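Local coordinates for flavodoxin (Streptococcus pneumoniae serotype 4, PDB 5LJL), which binds FMN and probably serves as a low-potential electron donor to a number of redox enzymes, at residues Ala3-Val8 with Glu49-Val55; Ile7-Ser11 with Pro66-Phe72; Val42-Phe47 with Phe72-Leu76; Asn80-Tyr86 with Phe110-Glu116; Gly118-Val122 with Phe139-Leu143. Residues are numbered along the deposited sequence.

Contact 1 of 5, residues Ala3-Val8 with Glu49-Val55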
# COMPACT_ATOMS: atom_id res chain seq x y z
N ALA A 3 5.72 -9.25 13.79
CA ALA A 3 6.39 -9.22 12.47
C ALA A 3 6.72 -7.72 12.22
O ALA A 3 6.31 -6.88 13.02
CB ALA A 3 5.46 -9.79 11.41
N LEU A 4 7.40 -7.42 11.11
CA LEU A 4 7.70 -6.04 10.67
C LEU A 4 6.94 -5.72 9.35
O LEU A 4 7.09 -6.47 8.39
CB LEU A 4 9.20 -5.90 10.44
CG LEU A 4 9.62 -4.53 9.85
CD1 LEU A 4 9.09 -3.44 10.71
CD2 LEU A 4 11.14 -4.44 9.62
N ALA A 5 6.05 -4.73 9.36
CA ALA A 5 5.34 -4.25 8.16
C ALA A 5 5.92 -2.86 7.79
O ALA A 5 6.10 -2.01 8.67
CB ALA A 5 3.88 -4.14 8.45
N LYS A 6 6.23 -2.64 6.49
CA LYS A 6 6.66 -1.31 5.94
C LYS A 6 5.55 -0.85 5.01
O LYS A 6 5.18 -1.59 4.09
CB LYS A 6 8.01 -1.43 5.27
CG LYS A 6 9.19 -1.54 6.24
CD LYS A 6 10.50 -1.70 5.48
CE LYS A 6 11.78 -1.71 6.30
NZ LYS A 6 11.95 -0.47 7.04
N ILE A 7 4.93 0.27 5.36
CA ILE A 7 3.88 0.89 4.55
C ILE A 7 4.47 2.13 3.88
O ILE A 7 5.02 3.03 4.59
CB ILE A 7 2.65 1.27 5.45
CG1 ILE A 7 2.07 0.05 6.16
CG2 ILE A 7 1.57 2.05 4.69
CD1 ILE A 7 0.98 0.39 7.19
N VAL A 8 4.38 2.19 2.56
CA VAL A 8 4.91 3.35 1.80
C VAL A 8 3.73 4.01 1.13
O VAL A 8 2.96 3.32 0.43
CB VAL A 8 5.99 2.91 0.81
CG1 VAL A 8 6.52 4.12 0.04
CG2 VAL A 8 7.09 2.17 1.55
N GLU A 49 13.94 -5.93 4.08
CA GLU A 49 14.00 -6.08 5.52
C GLU A 49 12.69 -6.44 6.20
O GLU A 49 12.68 -6.83 7.36
CB GLU A 49 14.57 -4.81 6.15
CG GLU A 49 16.02 -4.57 5.72
CD GLU A 49 16.50 -3.14 5.89
OE1 GLU A 49 15.78 -2.21 5.43
OE2 GLU A 49 17.64 -2.95 6.43
N ALA A 50 11.55 -6.29 5.52
CA ALA A 50 10.27 -6.48 6.18
C ALA A 50 9.63 -7.83 5.89
O ALA A 50 9.96 -8.49 4.92
CB ALA A 50 9.34 -5.40 5.74
N ASP A 51 8.67 -8.19 6.70
CA ASP A 51 7.85 -9.40 6.42
C ASP A 51 6.66 -9.04 5.56
O ASP A 51 6.19 -9.88 4.75
CB ASP A 51 7.38 -9.97 7.73
CG ASP A 51 8.55 -10.33 8.66
OD1 ASP A 51 8.68 -9.71 9.75
OD2 ASP A 51 9.35 -11.20 8.27
N ILE A 52 6.13 -7.83 5.76
CA ILE A 52 4.95 -7.36 4.97
C ILE A 52 5.34 -6.07 4.32
O ILE A 52 5.94 -5.20 4.95
CB ILE A 52 3.72 -7.12 5.86
CG1 ILE A 52 3.15 -8.49 6.36
CG2 ILE A 52 2.62 -6.30 5.14
CD1 ILE A 52 2.27 -8.30 7.56
N ALA A 53 5.06 -5.97 3.03
CA ALA A 53 5.23 -4.73 2.20
C ALA A 53 3.88 -4.20 1.72
O ALA A 53 3.18 -4.96 1.04
CB ALA A 53 6.10 -5.04 0.99
N ILE A 54 3.57 -2.93 2.01
CA ILE A 54 2.29 -2.31 1.63
C ILE A 54 2.59 -0.98 0.91
O ILE A 54 3.42 -0.16 1.41
CB ILE A 54 1.37 -2.10 2.82
CG1 ILE A 54 0.98 -3.43 3.49
CG2 ILE A 54 0.15 -1.27 2.47
CD1 ILE A 54 0.48 -3.31 4.87
N VAL A 55 1.90 -0.77 -0.21
CA VAL A 55 1.86 0.52 -0.89
C VAL A 55 0.45 1.06 -0.77
O VAL A 55 -0.52 0.33 -1.04
CB VAL A 55 2.29 0.47 -2.37
CG1 VAL A 55 1.91 1.72 -3.13
CG2 VAL A 55 3.79 0.14 -2.43
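Two neighbouring parallel strands of the flavodoxin sheet meet here: strand 4-9, flanked by strand 33-38 on its other edge, and strand 52-56. Their short axes run 4.7 Å apart and only 13° from parallel. Before the strand pairing begins, A3 sits against the carboxylate of D51, its CB 3.6 Å from D51 OD1. That same oxygen accepts a hydrogen bond from L4 N at 3.0 Å, so the side chain of D51 supplies the acceptor at the start of the pairing. L4 O then takes two donors, D51 N at 2.9 Å and I52 N at 3.1 Å, while the L4 side chain lies over A50, with CG 4.2 Å from A50 CB. A5 faces I52 across the strands, CB to CB 4.0 Å, on the side of the sheet covered by helix 15-29. K6 makes both of its backbone bonds to strand 52-56, spanning A53: its N to I52 O at 3.0 Å, and its O from I54 N at 3.0 Å. Its aliphatic chain runs over A50, but the amine forms its salt bridge with D35; E49 OE1, 4.5 Å from K6 NZ, is too far for one. I7 returns to the face of A5 and packs CG1 against I54 CD1 at 3.9 Å. At V8, N donates to I54 O at 2.8 Å, and V8 O receives a CA-H...O contact from V55 CA at 3.3 Å.

Contact 2 of 5, residues Ile7-Ser11 with Pro66-Phe72. With PO4 (phosphate ion), chain B.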
# COMPACT_ATOMS: atom_id res chain seq x y z
N ILE A 7 4.93 0.27 5.36
CA ILE A 7 3.88 0.89 4.55
C ILE A 7 4.47 2.13 3.88
O ILE A 7 5.02 3.03 4.59
CB ILE A 7 2.65 1.27 5.45
CG1 ILE A 7 2.07 0.05 6.16
CG2 ILE A 7 1.57 2.05 4.69
CD1 ILE A 7 0.98 0.39 7.19
N VAL A 8 4.38 2.19 2.56
CA VAL A 8 4.91 3.35 1.80
C VAL A 8 3.73 4.01 1.13
O VAL A 8 2.96 3.32 0.43
CB VAL A 8 5.99 2.91 0.81
CG1 VAL A 8 6.52 4.12 0.04
CG2 VAL A 8 7.09 2.17 1.55
N PHE A 9 3.60 5.31 1.31
CA PHE A 9 2.46 6.03 0.78
C PHE A 9 2.84 7.22 -0.11
O PHE A 9 3.96 7.78 -0.01
CB PHE A 9 1.47 6.50 1.87
CG PHE A 9 1.97 7.62 2.74
CD1 PHE A 9 1.85 8.94 2.33
CD2 PHE A 9 2.59 7.33 3.96
CE1 PHE A 9 2.32 9.96 3.15
CE2 PHE A 9 3.07 8.34 4.78
CZ PHE A 9 2.94 9.64 4.36
N ALA A 10 1.93 7.58 -0.99
CA ALA A 10 1.94 8.85 -1.71
C ALA A 10 0.56 9.48 -1.47
O ALA A 10 -0.46 8.78 -1.57
CB ALA A 10 2.18 8.62 -3.18
N SER A 11 0.51 10.78 -1.27
CA SER A 11 -0.72 11.47 -0.94
C SER A 11 -0.62 12.93 -1.34
O SER A 11 0.34 13.59 -0.94
CB SER A 11 -1.01 11.35 0.56
OG SER A 11 -2.32 11.87 0.87
N PRO A 66 1.43 8.57 -9.28
CA PRO A 66 2.01 9.79 -8.76
C PRO A 66 3.43 10.02 -9.27
O PRO A 66 4.25 9.10 -9.31
CB PRO A 66 2.00 9.56 -7.26
CG PRO A 66 0.89 8.58 -7.03
CD PRO A 66 0.93 7.69 -8.20
N ASP A 67 3.71 11.30 -9.64
CA ASP A 67 5.03 11.65 -10.10
C ASP A 67 6.09 11.11 -9.16
O ASP A 67 7.09 10.53 -9.57
CB ASP A 67 5.17 13.19 -10.18
CG ASP A 67 4.40 13.78 -11.29
OD1 ASP A 67 4.28 15.07 -11.29
OD2 ASP A 67 3.91 13.04 -12.22
N GLU A 68 5.88 11.32 -7.86
CA GLU A 68 6.84 10.95 -6.85
C GLU A 68 6.96 9.40 -6.66
O GLU A 68 7.89 8.91 -6.00
CB GLU A 68 6.48 11.64 -5.51
CG GLU A 68 5.11 11.27 -4.91
CD GLU A 68 3.92 12.14 -5.36
OE1 GLU A 68 3.99 12.73 -6.44
OE2 GLU A 68 2.90 12.26 -4.60
N MET A 69 5.99 8.66 -7.19
CA MET A 69 5.98 7.21 -7.21
C MET A 69 6.73 6.61 -8.41
O MET A 69 7.08 5.44 -8.37
CB MET A 69 4.56 6.59 -7.12
CG MET A 69 3.98 6.56 -5.72
SD MET A 69 4.92 5.36 -4.70
CE MET A 69 3.84 5.21 -3.29
N MET A 70 7.03 7.39 -9.45
CA MET A 70 7.64 6.80 -10.65
C MET A 70 8.99 6.15 -10.38
O MET A 70 9.21 5.01 -10.75
CB MET A 70 7.73 7.83 -11.79
CG MET A 70 6.43 7.90 -12.59
SD MET A 70 6.58 8.96 -14.11
CE MET A 70 8.24 8.55 -14.58
N ASP A 71 9.86 6.82 -9.66
CA ASP A 71 11.15 6.25 -9.26
C ASP A 71 11.05 5.03 -8.32
O ASP A 71 11.76 4.07 -8.45
CB ASP A 71 11.97 7.33 -8.55
CG ASP A 71 13.04 7.85 -9.39
OD1 ASP A 71 14.20 7.69 -8.95
OD2 ASP A 71 12.77 8.32 -10.52
N PHE A 72 10.13 5.12 -7.34
CA PHE A 72 9.89 4.06 -6.38
C PHE A 72 9.39 2.79 -7.14
O PHE A 72 9.80 1.70 -6.87
CB PHE A 72 8.87 4.56 -5.34
CG PHE A 72 8.67 3.59 -4.21
CD1 PHE A 72 9.50 3.60 -3.12
CD2 PHE A 72 7.69 2.59 -4.31
CE1 PHE A 72 9.36 2.70 -2.09
CE2 PHE A 72 7.55 1.66 -3.29
CZ PHE A 72 8.39 1.70 -2.18
P PO4 B . -5.02 11.79 -1.90
O1 PO4 B . -4.06 11.17 -0.96
O2 PO4 B . -5.97 12.73 -1.19
O3 PO4 B . -5.80 10.74 -2.60
O4 PO4 B . -4.30 12.56 -2.89
O HOH W 1 3.08 11.94 -1.86
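P66, just ahead of helix 67-77, touches A10 through its ring, CG 4.1 Å from A10 CB, and P66 O accepts M69 N at 2.8 Å. E68 reaches the same alanine, with OE2 4.0 Å from A10 CB, but its polar link runs through water 1, which donates to E68 OE2 at 2.8 Å and accepts from S11 N at 2.9 Å; E68 OE2 is also hydrogen-bonded to the hydroxyl of Y58. M69 is the central hydrophobic piece. Its CG lies 3.7 Å from A10 CB, and its CE 3.9 Å from F9 C and 4.4 Å from V8 CG1. This is a helix packed on one face of the parallel sheet of the flavodoxin-like fold, the axes of 7-9 and 67-72 11.0 Å apart at 137°. The loop leaving the strand is the phosphate-binding loop of the family: S11 OG donates to phosphate O1 at 2.6 Å, and M12, T13, N15 and T16 also bind the ion, which is consistent with it occupying the place of the FMN phosphate. One turn beyond M69, F72 offers its ring face to V8, whose CG1 lies 4.1 Å from the ring centroid in a CH-pi contact, 25° off the normal.

Contact 3 of 5, residues Val42-Phe47 with Phe72-Leu76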
# COMPACT_ATOMS: atom_id res chain seq x y z
N VAL A 42 11.95 6.99 1.52
CA VAL A 42 12.48 5.65 1.70
C VAL A 42 12.95 5.11 0.34
O VAL A 42 12.69 5.72 -0.70
CB VAL A 42 11.41 4.70 2.30
CG1 VAL A 42 11.05 5.11 3.70
CG2 VAL A 42 10.18 4.67 1.42
N ASP A 43 13.60 3.95 0.38
CA ASP A 43 13.98 3.22 -0.84
C ASP A 43 13.11 2.00 -0.99
O ASP A 43 12.81 1.36 0.02
CB ASP A 43 15.44 2.80 -0.76
CG ASP A 43 16.39 3.98 -0.86
OD1 ASP A 43 16.30 4.70 -1.87
OD2 ASP A 43 17.20 4.19 0.08
N ALA A 44 12.72 1.68 -2.21
CA ALA A 44 11.93 0.42 -2.42
C ALA A 44 12.66 -0.78 -1.80
O ALA A 44 12.03 -1.69 -1.20
CB ALA A 44 11.63 0.20 -3.91
N SER A 45 13.99 -0.82 -1.90
CA SER A 45 14.77 -1.93 -1.37
C SER A 45 14.66 -2.15 0.14
O SER A 45 14.98 -3.26 0.65
CB SER A 45 16.25 -1.83 -1.82
OG SER A 45 16.83 -0.67 -1.30
N ASP A 46 14.18 -1.16 0.88
CA ASP A 46 13.92 -1.33 2.30
C ASP A 46 12.93 -2.46 2.54
O ASP A 46 12.96 -3.06 3.61
CB ASP A 46 13.42 -0.08 3.00
CG ASP A 46 14.33 1.12 2.85
OD1 ASP A 46 13.81 2.20 3.18
OD2 ASP A 46 15.52 0.98 2.43
N PHE A 47 12.09 -2.75 1.56
CA PHE A 47 11.18 -3.93 1.64
C PHE A 47 11.87 -5.27 1.91
O PHE A 47 11.22 -6.18 2.50
CB PHE A 47 10.30 -4.01 0.39
CG PHE A 47 9.15 -2.97 0.32
CD1 PHE A 47 8.50 -2.49 1.46
CD2 PHE A 47 8.64 -2.58 -0.94
CE1 PHE A 47 7.44 -1.58 1.35
CE2 PHE A 47 7.52 -1.68 -1.05
CZ PHE A 47 6.95 -1.22 0.12
N PHE A 72 10.13 5.12 -7.34
CA PHE A 72 9.89 4.06 -6.38
C PHE A 72 9.39 2.79 -7.14
O PHE A 72 9.80 1.70 -6.87
CB PHE A 72 8.87 4.56 -5.34
CG PHE A 72 8.67 3.59 -4.21
CD1 PHE A 72 9.50 3.60 -3.12
CD2 PHE A 72 7.69 2.59 -4.31
CE1 PHE A 72 9.36 2.70 -2.09
CE2 PHE A 72 7.55 1.66 -3.29
CZ PHE A 72 8.39 1.70 -2.18
N TYR A 73 8.44 2.99 -8.07
CA TYR A 73 7.91 1.89 -8.90
C TYR A 73 9.07 1.22 -9.68
O TYR A 73 9.10 -0.00 -9.77
CB TYR A 73 6.81 2.37 -9.84
CG TYR A 73 6.23 1.38 -10.84
CD1 TYR A 73 5.04 0.76 -10.61
CD2 TYR A 73 6.86 1.15 -12.08
CE1 TYR A 73 4.52 -0.15 -11.50
CE2 TYR A 73 6.36 0.25 -13.00
CZ TYR A 73 5.21 -0.40 -12.73
OH TYR A 73 4.73 -1.24 -13.71
N GLU A 74 9.92 2.04 -10.31
CA GLU A 74 11.04 1.50 -11.08
C GLU A 74 11.95 0.66 -10.23
O GLU A 74 12.35 -0.46 -10.64
CB GLU A 74 11.85 2.63 -11.80
CG GLU A 74 11.00 3.30 -12.89
CD GLU A 74 11.58 4.59 -13.47
OE1 GLU A 74 12.71 4.93 -13.14
OE2 GLU A 74 10.89 5.29 -14.24
N ASP A 75 12.30 1.22 -9.06
CA ASP A 75 13.14 0.50 -8.15
C ASP A 75 12.49 -0.80 -7.65
O ASP A 75 13.17 -1.87 -7.61
CB ASP A 75 13.60 1.36 -6.96
CG ASP A 75 14.49 2.54 -7.36
OD1 ASP A 75 15.01 2.56 -8.51
OD2 ASP A 75 14.59 3.50 -6.53
N LEU A 76 11.20 -0.73 -7.30
CA LEU A 76 10.50 -1.91 -6.85
C LEU A 76 10.42 -3.03 -7.95
O LEU A 76 10.65 -4.23 -7.65
CB LEU A 76 9.10 -1.53 -6.36
CG LEU A 76 8.17 -2.64 -5.96
CD1 LEU A 76 8.69 -3.46 -4.79
CD2 LEU A 76 6.78 -2.08 -5.63
O HOH W 2 13.00 3.61 -4.29
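Most of this contact is hydrophobic, and A44 and F72 are at its middle. The clearest single interaction is a CH-pi contact: A44 CB stands 4.0 Å from the centroid of the F72 ring and 18° off its normal, squarely over the face. A44 CB also lies 3.9 Å from L76 CB and 3.8 Å from D75 CB. The CA atoms of A44 and L76 are 5.2 Å apart.

F47 brings CE2 to 3.7 Å from F72 CZ, the two ring planes nearly perpendicular at 87°, and its CD2 lies 3.9 Å from L76 CD1. V42 CG2 adds a contact with F72 CE1 at 4.1 Å.

The polar link is a water bridge, where water 2 accepts from A44 N at 2.9 Å and donates to D75 OD2 at 2.7 Å. Within the loop, D46 N bonds D43 O at 3.0 Å and F47 N bonds A44 O at 3.0 Å, so tight turns hold the loop without a regular helix.

The loop between strands 33-38 and 52-56 thereby lies beside helix 67-77, with F47 and F72 both reaching V8 of strand 4-9 and L76 touching helix 101-113.

Contact 4 of 5, residues Asn80-Tyr86 with Phe110-Glu116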
# COMPACT_ATOMS: atom_id res chain seq x y z
N ASN A 80 13.72 -8.64 -6.20
CA ASN A 80 13.13 -9.97 -5.98
C ASN A 80 12.70 -10.03 -4.53
O ASN A 80 13.49 -9.82 -3.60
CB ASN A 80 14.08 -11.13 -6.36
CG ASN A 80 14.30 -11.21 -7.87
OD1 ASN A 80 13.35 -11.51 -8.65
ND2 ASN A 80 15.51 -10.90 -8.32
N LEU A 81 11.39 -10.15 -4.33
CA LEU A 81 10.75 -10.19 -3.07
C LEU A 81 10.06 -11.53 -2.80
O LEU A 81 9.05 -11.61 -2.09
CB LEU A 81 9.72 -9.03 -2.94
CG LEU A 81 10.27 -7.59 -3.06
CD1 LEU A 81 9.15 -6.57 -2.93
CD2 LEU A 81 11.24 -7.36 -2.01
N ASN A 82 10.65 -12.62 -3.29
CA ASN A 82 10.19 -13.94 -2.80
C ASN A 82 10.20 -14.08 -1.28
O ASN A 82 11.13 -13.65 -0.55
CB ASN A 82 10.97 -15.08 -3.48
CG ASN A 82 10.79 -15.09 -4.99
OD1 ASN A 82 9.96 -15.84 -5.50
ND2 ASN A 82 11.47 -14.20 -5.70
N GLY A 83 9.11 -14.64 -0.76
CA GLY A 83 8.96 -14.79 0.69
C GLY A 83 8.35 -13.61 1.42
O GLY A 83 8.23 -13.66 2.64
N LYS A 84 7.98 -12.55 0.69
CA LYS A 84 7.33 -11.42 1.34
C LYS A 84 5.82 -11.49 1.01
O LYS A 84 5.46 -11.95 -0.05
CB LYS A 84 7.87 -10.08 0.83
CG LYS A 84 9.41 -9.89 0.78
CD LYS A 84 10.02 -9.91 2.13
CE LYS A 84 11.53 -9.69 2.12
NZ LYS A 84 12.11 -10.06 3.43
N ILE A 85 5.00 -11.01 1.93
CA ILE A 85 3.54 -10.84 1.78
C ILE A 85 3.33 -9.36 1.41
O ILE A 85 3.96 -8.46 2.05
CB ILE A 85 2.80 -11.15 3.10
CG1 ILE A 85 3.14 -12.53 3.68
CG2 ILE A 85 1.25 -10.97 2.99
CD1 ILE A 85 3.29 -13.59 2.68
N TYR A 86 2.44 -9.07 0.45
CA TYR A 86 2.17 -7.67 0.16
C TYR A 86 0.65 -7.38 0.16
O TYR A 86 -0.17 -8.27 0.04
CB TYR A 86 2.76 -7.24 -1.20
CG TYR A 86 1.99 -7.72 -2.43
CD1 TYR A 86 0.98 -6.95 -3.00
CD2 TYR A 86 2.35 -8.89 -3.08
CE1 TYR A 86 0.28 -7.38 -4.14
CE2 TYR A 86 1.69 -9.33 -4.23
CZ TYR A 86 0.68 -8.56 -4.78
OH TYR A 86 0.00 -9.03 -5.89
N PHE A 110 4.08 -5.69 -7.79
CA PHE A 110 4.38 -6.62 -6.71
C PHE A 110 4.34 -8.13 -7.15
O PHE A 110 5.28 -8.90 -6.79
CB PHE A 110 3.45 -6.42 -5.52
CG PHE A 110 3.94 -5.38 -4.53
CD1 PHE A 110 5.10 -5.58 -3.81
CD2 PHE A 110 3.11 -4.32 -4.21
CE1 PHE A 110 5.48 -4.68 -2.84
CE2 PHE A 110 3.45 -3.43 -3.17
CZ PHE A 110 4.66 -3.60 -2.51
N VAL A 111 3.37 -8.47 -7.96
CA VAL A 111 3.26 -9.86 -8.50
C VAL A 111 4.61 -10.16 -9.22
O VAL A 111 5.20 -11.26 -9.02
CB VAL A 111 2.16 -10.03 -9.51
CG1 VAL A 111 2.33 -11.40 -10.18
CG2 VAL A 111 0.79 -9.96 -8.89
N SER A 112 5.06 -9.19 -10.00
CA SER A 112 6.30 -9.39 -10.83
C SER A 112 7.56 -9.66 -10.01
O SER A 112 8.46 -10.29 -10.53
CB SER A 112 6.47 -8.26 -11.85
OG SER A 112 7.09 -7.07 -11.34
N THR A 113 7.63 -9.19 -8.76
CA THR A 113 8.76 -9.37 -7.87
C THR A 113 8.82 -10.76 -7.21
O THR A 113 9.85 -11.11 -6.62
CB THR A 113 8.77 -8.38 -6.71
OG1 THR A 113 7.70 -8.65 -5.76
CG2 THR A 113 8.75 -6.92 -7.18
N GLY A 114 7.77 -11.54 -7.33
CA GLY A 114 7.66 -12.76 -6.61
C GLY A 114 7.02 -12.75 -5.27
O GLY A 114 6.80 -13.80 -4.71
N ALA A 115 6.69 -11.56 -4.71
CA ALA A 115 5.92 -11.48 -3.47
C ALA A 115 4.52 -12.03 -3.63
O ALA A 115 3.97 -12.09 -4.77
CB ALA A 115 5.86 -10.01 -2.97
N GLU A 116 3.92 -12.44 -2.51
CA GLU A 116 2.54 -12.98 -2.53
C GLU A 116 1.53 -12.00 -1.97
O GLU A 116 1.71 -11.51 -0.84
CB GLU A 116 2.49 -14.30 -1.74
CG GLU A 116 3.24 -15.46 -2.34
CD GLU A 116 3.16 -16.71 -1.44
OE1 GLU A 116 2.79 -17.77 -2.01
OE2 GLU A 116 3.55 -16.66 -0.23
O HOH W 3 6.82 -15.13 -2.31
O HOH W 4 5.55 -14.83 0.44
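Three backbone hydrogen bonds tie the approach to strand 85-92 to the end of helix 101-113 and the chain beyond it. L81 N donates to T113 O at 2.9 Å, using a carbonyl at the helix C-terminus. Farther along, E116 N donates to K84 O and Y86 N to E116 O, each at 2.9 Å, which gives the parallel bridge of I85 with E116. The helix end satisfies itself too: T113 OG1 donates to F110 O at 2.6 Å and accepts A115 N at 3.3 Å, an ST turn, while G114, with positive phi, closes a Schellman motif. In the type II turn from L81 to K84, K84 N returns to L81 O at 3.1 Å. Water 3 serves the amide of G83, accepting from G83 N at 2.8 Å and donating to G114 O at 2.7 Å. Water 4 donates to E116 OE2 at 2.8 Å and, weakly, to K84 O at 2.9 Å. K84 NZ finds L48 O and A50 O, and Y86 OH is hydrogen-bonded to D107. Beneath these bonds Y86 packs on the helix: F110 CB sits 3.3 Å from the Y86 ring centroid, and Y86 CB 3.9 Å from the F110 centroid. L81 CB meets A115 CB at 4.0 Å. Strand 85-92, helix 101-113 and strand 116-125 make up a beta-alpha-beta unit, the repeating element of the flavodoxin fold.

Contact 5 of 5, residues Gly118-Val122 with Phe139-Leu143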
# COMPACT_ATOMS: atom_id res chain seq x y z
N GLY A 118 -1.39 -10.89 0.13
CA GLY A 118 -2.00 -11.44 1.34
C GLY A 118 -3.49 -11.16 1.52
O GLY A 118 -4.10 -11.74 2.42
N SER A 119 -4.03 -10.16 0.82
CA SER A 119 -5.43 -9.74 0.97
C SER A 119 -5.83 -8.93 -0.25
O SER A 119 -4.98 -8.29 -0.89
CB SER A 119 -5.58 -8.92 2.29
OG SER A 119 -6.88 -8.68 2.67
N GLU A 120 -7.13 -8.96 -0.57
CA GLU A 120 -7.69 -8.22 -1.71
C GLU A 120 -7.35 -6.70 -1.57
O GLU A 120 -7.42 -6.13 -0.47
CB GLU A 120 -9.19 -8.55 -1.73
CG GLU A 120 -10.04 -8.00 -2.81
CD GLU A 120 -11.53 -8.43 -2.67
OE1 GLU A 120 -12.34 -7.71 -3.24
OE2 GLU A 120 -11.90 -9.45 -2.00
N CYS A 121 -7.02 -6.05 -2.65
CA CYS A 121 -6.66 -4.62 -2.55
C CYS A 121 -7.91 -3.84 -2.12
O CYS A 121 -9.02 -4.24 -2.42
CB CYS A 121 -6.10 -4.12 -3.90
SG CYS A 121 -7.33 -4.07 -5.19
N VAL A 122 -7.70 -2.73 -1.42
CA VAL A 122 -8.79 -1.88 -0.92
C VAL A 122 -8.72 -0.55 -1.64
O VAL A 122 -7.75 0.18 -1.42
CB VAL A 122 -8.70 -1.70 0.62
CG1 VAL A 122 -9.92 -0.88 1.12
CG2 VAL A 122 -8.64 -3.08 1.33
N PHE A 139 -8.51 -5.99 5.84
CA PHE A 139 -7.22 -6.15 5.08
C PHE A 139 -6.03 -6.32 6.02
O PHE A 139 -5.26 -7.25 5.88
CB PHE A 139 -7.12 -4.90 4.18
CG PHE A 139 -5.82 -4.66 3.51
CD1 PHE A 139 -5.55 -5.12 2.23
CD2 PHE A 139 -4.85 -3.90 4.15
CE1 PHE A 139 -4.35 -4.79 1.61
CE2 PHE A 139 -3.66 -3.62 3.53
CZ PHE A 139 -3.41 -4.06 2.25
N ALA A 140 -5.84 -5.41 7.00
CA ALA A 140 -4.74 -5.51 7.95
C ALA A 140 -4.81 -6.79 8.76
O ALA A 140 -3.82 -7.48 8.97
CB ALA A 140 -4.77 -4.27 8.86
N GLU A 141 -6.03 -7.15 9.19
CA GLU A 141 -6.20 -8.37 10.05
C GLU A 141 -5.86 -9.66 9.25
O GLU A 141 -5.26 -10.62 9.80
CB GLU A 141 -7.64 -8.43 10.59
CG GLU A 141 -7.94 -7.35 11.61
CD GLU A 141 -9.37 -6.89 11.71
OE1 GLU A 141 -10.27 -7.59 11.23
OE2 GLU A 141 -9.62 -5.86 12.40
N GLU A 142 -6.19 -9.70 7.94
CA GLU A 142 -5.85 -10.84 7.10
C GLU A 142 -4.32 -10.92 6.88
O GLU A 142 -3.75 -11.98 6.98
CB GLU A 142 -6.64 -10.82 5.78
CG GLU A 142 -6.28 -11.99 4.87
CD GLU A 142 -7.14 -12.16 3.67
OE1 GLU A 142 -7.83 -11.19 3.34
OE2 GLU A 142 -7.18 -13.31 3.13
N LEU A 143 -3.66 -9.78 6.63
CA LEU A 143 -2.19 -9.81 6.56
C LEU A 143 -1.50 -10.29 7.83
O LEU A 143 -0.53 -11.07 7.79
CB LEU A 143 -1.69 -8.40 6.20
CG LEU A 143 -2.07 -7.83 4.82
CD1 LEU A 143 -1.41 -6.46 4.66
CD2 LEU A 143 -1.71 -8.76 3.67
O HOH W 5 -8.90 -10.87 0.68
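This is a buried packing contact between the irregular part of the edge strand 116-125 and helix 130-146, the last helix of the chain. G118 lets the helix in close, with CA 3.6 Å from L143 CD2; a CB there would clash with that methyl. F139 packs farther along, its CB 3.7 Å from V122 CG2 and its CD1 3.4 Å from E120 O, which lies at the ring edge. S119 CB also sits 3.8 Å from F139 CD1. The direct polar bond joins S119 OG to E142 OE1 at 2.8 Å. Water 5 extends it, accepting from E120 N at 2.9 Å and donating to E142 OE1 at 2.9 Å, while E142 OE2 pairs with K146, which also bonds to G118 O. The carboxylate thus gathers a hydroxyl, a water and a lysine, whereas S119 N is buried without a partner in the model, an unpaid polar cost in a contact that mixes apolar packing with a hydrogen-bonded carboxylate.

Overall arrangement
Contact 1 is the backbone-bonded core of the sheet, and the others are built around it. Contacts 1, 2 and 5 are buried, contacts 3 and 4 only partly. Contacts 2 and 3 share F72 on helix 67-77 and cover the V8 side with apolar packing, each carrying one bridging water. Contact 4 meets contact 1 within the sheet, A53 N lying 2.9 Å from I85 O, a probable hydrogen bond, and mixes strand pairing with helix-end bonds and aromatic packing. Contact 5 lies on the other face, where L143 meets I54 of contact 1, and adds a serine-glutamate bond to its apolar packing. The phosphate belongs to contact 2, about 20 Å from contact 5 between centres.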